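Local coordinates for protein dioxygenase (Pseudomonas brassicacearum, PDB 5V2D) that probably cleaves the central double bond of lignin-derived stilbenes with dioxygen, as an iron-dependent member of the carotenoid cleavage oxygenase family, at residues 414-427 / 469-483. Residues are numbered along the deposited sequence; the frame is centred on the assembly and turned at random.
Sequences LVHLNLKTGLSDAW and VVLDSRDMASGPIAR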
# COMPACT_ATOMS: atom_id res chain seq x y z
N LEU A 414 -15.18 -7.55 -4.12
CA LEU A 414 -14.82 -7.17 -2.78
C LEU A 414 -15.24 -8.35 -1.92
O LEU A 414 -16.44 -8.68 -1.87
CB LEU A 414 -15.62 -5.97 -2.42
CG LEU A 414 -15.26 -5.06 -1.30
CD1 LEU A 414 -16.39 -4.24 -0.72
CD2 LEU A 414 -14.04 -5.34 -0.41
N VAL A 415 -14.29 -8.95 -1.19
CA VAL A 415 -14.47 -10.29 -0.61
C VAL A 415 -14.26 -10.33 0.91
O VAL A 415 -13.35 -9.73 1.45
CB VAL A 415 -13.48 -11.27 -1.28
CG1 VAL A 415 -13.61 -12.69 -0.78
CG2 VAL A 415 -13.57 -11.23 -2.78
N HIS A 416 -15.10 -11.07 1.60
CA HIS A 416 -14.88 -11.45 3.03
C HIS A 416 -14.53 -12.95 3.01
O HIS A 416 -15.35 -13.75 2.61
CB HIS A 416 -16.15 -11.22 3.88
CG HIS A 416 -16.05 -11.66 5.30
ND1 HIS A 416 -17.09 -11.46 6.19
CD2 HIS A 416 -15.05 -12.18 6.03
CE1 HIS A 416 -16.75 -11.92 7.39
NE2 HIS A 416 -15.52 -12.42 7.30
N LEU A 417 -13.34 -13.28 3.46
CA LEU A 417 -12.88 -14.68 3.64
C LEU A 417 -12.96 -15.09 5.10
O LEU A 417 -12.43 -14.42 6.01
CB LEU A 417 -11.43 -14.81 3.20
CG LEU A 417 -10.74 -16.15 3.39
CD1 LEU A 417 -11.41 -17.29 2.61
CD2 LEU A 417 -9.28 -15.98 2.97
N ASN A 418 -13.66 -16.21 5.34
CA ASN A 418 -13.72 -16.87 6.65
C ASN A 418 -12.64 -17.95 6.69
O ASN A 418 -12.76 -18.99 5.98
CB ASN A 418 -15.10 -17.52 6.85
CG ASN A 418 -15.29 -18.12 8.22
OD1 ASN A 418 -14.33 -18.60 8.86
ND2 ASN A 418 -16.49 -18.24 8.61
N LEU A 419 -11.58 -17.74 7.45
CA LEU A 419 -10.50 -18.72 7.55
C LEU A 419 -10.87 -20.04 8.27
O LEU A 419 -10.20 -21.04 8.11
CB LEU A 419 -9.28 -18.12 8.23
CG LEU A 419 -8.58 -17.04 7.39
CD1 LEU A 419 -7.38 -16.49 8.09
CD2 LEU A 419 -8.20 -17.54 6.02
N LYS A 420 -11.88 -20.03 9.09
CA LYS A 420 -12.32 -21.26 9.78
C LYS A 420 -13.00 -22.19 8.80
O LYS A 420 -12.75 -23.38 8.85
CB LYS A 420 -13.32 -20.97 10.88
CG LYS A 420 -12.78 -20.39 12.15
CD LYS A 420 -13.94 -20.55 13.18
CE LYS A 420 -14.11 -19.38 14.12
NZ LYS A 420 -12.94 -19.45 15.07
N THR A 421 -13.87 -21.71 7.93
CA THR A 421 -14.56 -22.58 6.99
C THR A 421 -13.87 -22.60 5.65
O THR A 421 -14.15 -23.46 4.84
CB THR A 421 -16.00 -22.17 6.80
OG1 THR A 421 -16.04 -20.84 6.29
CG2 THR A 421 -16.74 -22.23 8.13
N GLY A 422 -13.00 -21.62 5.38
CA GLY A 422 -12.44 -21.46 4.02
C GLY A 422 -13.40 -20.90 2.98
O GLY A 422 -13.05 -20.83 1.84
N LEU A 423 -14.59 -20.50 3.36
CA LEU A 423 -15.57 -19.95 2.42
C LEU A 423 -15.43 -18.39 2.26
O LEU A 423 -15.10 -17.70 3.23
CB LEU A 423 -16.99 -20.21 2.89
CG LEU A 423 -17.35 -21.73 3.03
CD1 LEU A 423 -18.79 -21.78 3.57
CD2 LEU A 423 -17.13 -22.61 1.76
N SER A 424 -15.75 -17.92 1.07
CA SER A 424 -15.77 -16.50 0.69
C SER A 424 -17.16 -15.93 0.40
O SER A 424 -17.98 -16.61 -0.12
CB SER A 424 -14.84 -16.31 -0.52
OG SER A 424 -13.49 -16.69 -0.16
N ASP A 425 -17.44 -14.72 0.82
CA ASP A 425 -18.73 -14.01 0.63
C ASP A 425 -18.29 -12.73 -0.17
O ASP A 425 -17.53 -11.92 0.39
CB ASP A 425 -19.22 -13.61 2.04
CG ASP A 425 -20.59 -12.76 2.05
OD1 ASP A 425 -21.29 -12.73 0.97
OD2 ASP A 425 -21.05 -12.10 3.16
N ALA A 426 -18.70 -12.59 -1.42
CA ALA A 426 -18.18 -11.52 -2.28
C ALA A 426 -19.26 -10.65 -2.87
O ALA A 426 -20.37 -11.13 -3.15
CB ALA A 426 -17.36 -12.12 -3.43
N TRP A 427 -18.96 -9.35 -3.07
CA TRP A 427 -19.86 -8.49 -3.83
C TRP A 427 -19.24 -8.20 -5.20
O TRP A 427 -18.08 -7.72 -5.29
CB TRP A 427 -20.19 -7.19 -3.06
CG TRP A 427 -21.17 -6.37 -3.83
CD1 TRP A 427 -22.37 -6.80 -4.29
CD2 TRP A 427 -21.04 -5.02 -4.30
NE1 TRP A 427 -23.00 -5.80 -4.97
CE2 TRP A 427 -22.21 -4.71 -5.00
CE3 TRP A 427 -20.08 -4.03 -4.13
CZ2 TRP A 427 -22.43 -3.46 -5.58
CZ3 TRP A 427 -20.30 -2.80 -4.69
CH2 TRP A 427 -21.43 -2.52 -5.40
N VAL A 469 -18.38 3.15 -1.24
CA VAL A 469 -19.44 2.20 -0.86
C VAL A 469 -19.25 1.67 0.55
O VAL A 469 -18.10 1.50 1.01
CB VAL A 469 -19.60 1.05 -1.84
CG1 VAL A 469 -20.06 1.62 -3.17
CG2 VAL A 469 -18.36 0.17 -1.97
N VAL A 470 -20.36 1.43 1.24
CA VAL A 470 -20.35 0.87 2.55
C VAL A 470 -21.17 -0.42 2.58
O VAL A 470 -22.36 -0.40 2.28
CB VAL A 470 -20.97 1.87 3.55
CG1 VAL A 470 -20.88 1.27 4.97
CG2 VAL A 470 -20.30 3.26 3.49
N LEU A 471 -20.52 -1.53 2.90
CA LEU A 471 -21.17 -2.88 2.95
C LEU A 471 -21.16 -3.35 4.38
O LEU A 471 -20.35 -2.91 5.23
CB LEU A 471 -20.45 -3.91 2.08
CG LEU A 471 -20.69 -3.76 0.58
CD1 LEU A 471 -19.99 -2.50 -0.02
CD2 LEU A 471 -20.21 -5.02 -0.11
N ASP A 472 -22.13 -4.24 4.66
CA ASP A 472 -22.24 -4.81 6.00
C ASP A 472 -21.55 -6.13 5.92
O ASP A 472 -21.92 -6.94 5.03
CB ASP A 472 -23.76 -5.01 6.36
CG ASP A 472 -23.94 -5.34 7.84
OD1 ASP A 472 -23.28 -6.27 8.38
OD2 ASP A 472 -24.70 -4.61 8.51
N SER A 473 -20.62 -6.41 6.84
CA SER A 473 -19.82 -7.65 6.79
C SER A 473 -20.68 -8.92 6.97
O SER A 473 -20.26 -9.99 6.51
CB SER A 473 -18.76 -7.73 7.88
OG SER A 473 -19.29 -7.68 9.19
N ARG A 474 -21.85 -8.74 7.60
CA ARG A 474 -22.81 -9.85 7.76
C ARG A 474 -23.44 -10.32 6.49
O ARG A 474 -23.98 -11.44 6.47
CB ARG A 474 -23.95 -9.44 8.70
CG ARG A 474 -23.41 -9.42 10.13
CD ARG A 474 -24.41 -8.85 11.04
NE ARG A 474 -23.82 -8.62 12.35
CZ ARG A 474 -24.53 -8.19 13.41
NH1 ARG A 474 -25.85 -8.00 13.33
NH2 ARG A 474 -23.95 -7.99 14.58
N ASP A 475 -23.40 -9.50 5.43
CA ASP A 475 -23.92 -9.90 4.16
C ASP A 475 -23.31 -9.12 3.01
O ASP A 475 -23.94 -8.14 2.53
CB ASP A 475 -25.46 -9.70 4.20
CG ASP A 475 -26.16 -10.16 2.93
OD1 ASP A 475 -25.51 -10.71 1.98
OD2 ASP A 475 -27.38 -9.87 2.92
N MET A 476 -22.14 -9.52 2.54
CA MET A 476 -21.46 -8.80 1.51
C MET A 476 -22.15 -8.96 0.18
O MET A 476 -22.25 -8.02 -0.59
CB MET A 476 -20.02 -9.31 1.34
CG MET A 476 -19.19 -9.22 2.67
SD MET A 476 -18.67 -7.54 2.92
CE MET A 476 -17.41 -7.39 1.57
N ALA A 477 -22.69 -10.15 -0.11
CA ALA A 477 -23.24 -10.40 -1.45
C ALA A 477 -24.44 -9.52 -1.76
O ALA A 477 -24.76 -9.25 -2.91
CB ALA A 477 -23.59 -11.90 -1.63
N SER A 478 -25.11 -9.06 -0.72
CA SER A 478 -26.20 -8.15 -0.90
C SER A 478 -25.78 -6.71 -1.36
O SER A 478 -26.61 -5.89 -1.73
CB SER A 478 -26.93 -8.10 0.42
OG SER A 478 -27.80 -7.07 0.39
N GLY A 479 -24.50 -6.40 -1.31
CA GLY A 479 -24.04 -5.10 -1.77
C GLY A 479 -24.22 -3.97 -0.78
O GLY A 479 -24.50 -4.20 0.41
N PRO A 480 -23.94 -2.74 -1.25
CA PRO A 480 -23.82 -1.62 -0.37
C PRO A 480 -25.11 -1.34 0.43
O PRO A 480 -26.18 -1.45 -0.14
CB PRO A 480 -23.61 -0.47 -1.33
CG PRO A 480 -22.92 -1.08 -2.51
CD PRO A 480 -23.44 -2.47 -2.60
N ILE A 481 -24.99 -1.07 1.72
CA ILE A 481 -26.07 -0.50 2.44
C ILE A 481 -26.14 1.01 2.15
O ILE A 481 -27.18 1.63 2.34
CB ILE A 481 -25.96 -0.80 3.95
CG1 ILE A 481 -24.74 -0.11 4.59
CG2 ILE A 481 -26.09 -2.31 4.12
CD1 ILE A 481 -24.56 -0.43 6.02
N ALA A 482 -25.02 1.60 1.72
CA ALA A 482 -24.95 3.03 1.39
C ALA A 482 -23.92 3.25 0.32
O ALA A 482 -22.89 2.59 0.29
CB ALA A 482 -24.60 3.84 2.60
N ARG A 483 -24.25 4.10 -0.63
CA ARG A 483 -23.32 4.55 -1.67
C ARG A 483 -23.16 6.04 -1.56
O ARG A 483 -24.13 6.79 -1.70
CB ARG A 483 -23.82 4.23 -3.07
CG ARG A 483 -24.07 2.73 -3.33
CD ARG A 483 -24.60 2.58 -4.72
NE ARG A 483 -24.84 1.23 -5.15
CZ ARG A 483 -24.10 0.59 -6.06
NH1 ARG A 483 -23.03 1.10 -6.64
NH2 ARG A 483 -24.40 -0.62 -6.37
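The backbone N of Met476 donates to Asp425 OD2 at 2.9 Å with a nearly straight N-H...O angle of 165°, meeting the oxygen from above the carboxylate plane. Asp425 OD1 takes a weak bond from Ala477 N at 3.1 Å, bent to 131°, and the two successive amides thus share one carboxylate. With CG anti to the backbone N (chi1 177°), the Asp425 carboxylate is carried toward these amides. Bent at chi2 and chi3, Met476 lays CG 3.8 Å from His416 CB and CE 4.0 Å from Leu414 CD1; His416 itself hydrogen-bonds His387 through NE2. These residues join two neighbouring antiparallel blades of the seven-bladed beta-propeller: edge strand 424-427 of one blade meets the loop between strands 465-472 and 482-486 of the next. Beyond the carboxylate, Trp427 lies under that loop, with Gly479 CA 3.5 Å from its five-membered ring centroid and Pro480 CD 3.4 Å from the six-membered one. Both CH-pi contacts fall on the same face, close to the ring normal. Replacing the indole by the methyl of an alanine is likely to strip Gly479 and Pro480 of the flat face they pack on. Arg483, salt-bridged to Glu467, brings NH2 to the indole edge, 3.5 Å from Trp427 CZ2.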